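Long-range contact in beta-n-acetylhexosaminidase (PDB 4AZI), which hydrolyses terminal beta-linked N-acetylhexosamine residues from glycans as a family 20 exo-glycosidase catalytic module of the pneumococcal enzyme StrH: residues 233-238 with 259-264. The protein carries 2 engineered substitutions. Numbering follows the deposited sequence.
Sequences YEDKDD and LASPQY
The backbones of 233-238 and 259-264 meet at two points, with CA atoms 5.1 Å apart for Tyr-233 and Leu-259 and 4.9 Å for Asp-235 and Ala-260. Glu-234 and Asp-235 both lie in the left-handed helical region, making a tight turn of the type III' kind with a weak hydrogen bond from Lys-236 N back to Tyr-233 O. Asp-235 carries the contact. Its CG stands beside the backbone N (chi1 -56°), which brings OD1 to Ser-261 N at 3.1 Å; the bond is fairly straight (N-H...OD1 156°) and uses the syn lone pair of OD1. OD2 accepts from one water that also bonds Ser-261 OG, and more weakly from a second that also donates to Leu-259 O. The carboxylate runs nearly parallel to the Tyr-264 ring, the planes 18° apart, and Asp-235 CB sits 3.8 Å from the ring centroid, a CH-pi contact over the face. At the far end of the ring, Asp-237 CB touches Tyr-264 OH, while Asp-237 OD2 forms a salt bridge with Lys-268. Tyr-233 meets Leu-259 CD2 with its ring edge, CE1 lying 3.9 Å away, and the Tyr-233 OH is hydrogen-bonded to Asn-258 N. Ser-261 is the N-cap residue of helix 262-267, and its OG accepts from Tyr-264 N at 2.9 Å. The arrangement joins the helix-free loop between GH20 TIM-barrel strands 223-227 and 246-249 to the connection after 246-249, at a capped helix start.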
# COMPACT_ATOMS: atom_id res chain seq x y z
N TYR A 233 7.82 -20.12 -0.09
CA TYR A 233 9.10 -19.86 -0.75
C TYR A 233 9.52 -21.10 -1.53
O TYR A 233 9.34 -22.23 -1.06
CB TYR A 233 10.16 -19.47 0.28
CG TYR A 233 11.51 -19.11 -0.32
CD1 TYR A 233 11.70 -17.88 -0.97
CD2 TYR A 233 12.59 -19.97 -0.21
CE1 TYR A 233 12.95 -17.54 -1.50
CE2 TYR A 233 13.83 -19.65 -0.73
CZ TYR A 233 14.01 -18.44 -1.38
OH TYR A 233 15.24 -18.13 -1.90
N GLU A 234 10.02 -20.86 -2.74
CA GLU A 234 10.51 -21.91 -3.66
C GLU A 234 9.48 -23.02 -3.99
O GLU A 234 9.85 -24.18 -4.20
CB GLU A 234 11.86 -22.48 -3.18
CG GLU A 234 12.87 -22.67 -4.32
CD GLU A 234 14.26 -23.06 -3.85
OE1 GLU A 234 14.65 -22.73 -2.70
OE2 GLU A 234 14.99 -23.70 -4.63
N ASP A 235 8.20 -22.63 -4.05
CA ASP A 235 7.07 -23.52 -4.37
C ASP A 235 6.99 -24.77 -3.47
O ASP A 235 6.57 -25.82 -3.92
CB ASP A 235 7.08 -23.97 -5.85
CG ASP A 235 7.08 -22.81 -6.84
OD1 ASP A 235 6.64 -21.69 -6.48
OD2 ASP A 235 7.51 -23.04 -7.99
N LYS A 236 7.39 -24.63 -2.20
CA LYS A 236 7.37 -25.74 -1.24
C LYS A 236 6.25 -25.50 -0.24
O LYS A 236 5.92 -24.36 0.06
CB LYS A 236 8.71 -25.84 -0.49
CG LYS A 236 9.95 -26.04 -1.37
CD LYS A 236 10.13 -27.49 -1.83
CE LYS A 236 11.49 -27.71 -2.49
NZ LYS A 236 11.70 -29.11 -3.00
N ASP A 237 5.66 -26.57 0.29
CA ASP A 237 4.52 -26.40 1.18
C ASP A 237 4.58 -27.22 2.47
O ASP A 237 3.54 -27.61 3.02
CB ASP A 237 3.20 -26.64 0.43
CG ASP A 237 3.01 -28.11 0.06
OD1 ASP A 237 3.98 -28.89 0.15
OD2 ASP A 237 1.88 -28.48 -0.31
N ASP A 238 5.79 -27.47 2.97
CA ASP A 238 5.93 -28.15 4.26
C ASP A 238 5.69 -27.18 5.41
O ASP A 238 5.56 -27.59 6.57
CB ASP A 238 7.27 -28.88 4.38
CG ASP A 238 8.46 -27.97 4.11
OD1 ASP A 238 8.88 -27.24 5.03
OD2 ASP A 238 8.99 -27.99 2.97
N LEU A 259 11.42 -16.94 -5.15
CA LEU A 259 10.04 -16.76 -4.69
C LEU A 259 9.07 -17.74 -5.35
O LEU A 259 9.36 -18.30 -6.41
CB LEU A 259 9.59 -15.31 -4.90
CG LEU A 259 10.65 -14.28 -4.51
CD1 LEU A 259 10.15 -12.85 -4.72
CD2 LEU A 259 11.11 -14.52 -3.07
N ALA A 260 7.94 -17.98 -4.69
CA ALA A 260 6.86 -18.76 -5.28
C ALA A 260 6.39 -18.07 -6.56
O ALA A 260 6.42 -16.84 -6.67
CB ALA A 260 5.70 -18.92 -4.30
N SER A 261 5.99 -18.87 -7.54
CA SER A 261 5.43 -18.32 -8.76
C SER A 261 3.99 -17.91 -8.49
O SER A 261 3.36 -18.43 -7.55
CB SER A 261 5.48 -19.36 -9.88
OG SER A 261 4.63 -20.45 -9.59
N PRO A 262 3.46 -16.98 -9.31
CA PRO A 262 2.04 -16.65 -9.21
C PRO A 262 1.18 -17.87 -9.51
O PRO A 262 0.13 -18.05 -8.88
CB PRO A 262 1.83 -15.56 -10.27
CG PRO A 262 3.19 -15.10 -10.64
CD PRO A 262 4.13 -16.22 -10.38
N GLN A 263 1.61 -18.70 -10.47
CA GLN A 263 0.93 -19.97 -10.77
C GLN A 263 0.81 -20.83 -9.50
O GLN A 263 -0.28 -21.32 -9.17
CB GLN A 263 1.68 -20.78 -11.84
CG GLN A 263 1.66 -20.19 -13.25
CD GLN A 263 2.96 -19.48 -13.61
OE1 GLN A 263 3.58 -18.84 -12.77
NE2 GLN A 263 3.37 -19.60 -14.87
N TYR A 264 1.93 -21.01 -8.80
CA TYR A 264 1.94 -21.81 -7.58
C TYR A 264 1.02 -21.27 -6.48
O TYR A 264 0.28 -22.03 -5.86
CB TYR A 264 3.36 -22.00 -7.02
CG TYR A 264 3.39 -23.02 -5.90
CD1 TYR A 264 3.49 -24.38 -6.18
CD2 TYR A 264 3.27 -22.63 -4.57
CE1 TYR A 264 3.51 -25.32 -5.17
CE2 TYR A 264 3.29 -23.56 -3.54
CZ TYR A 264 3.40 -24.91 -3.85
OH TYR A 264 3.41 -25.85 -2.86
O HOH W 1 5.49 -22.69 -9.82
O HOH W 2 8.72 -20.48 -8.32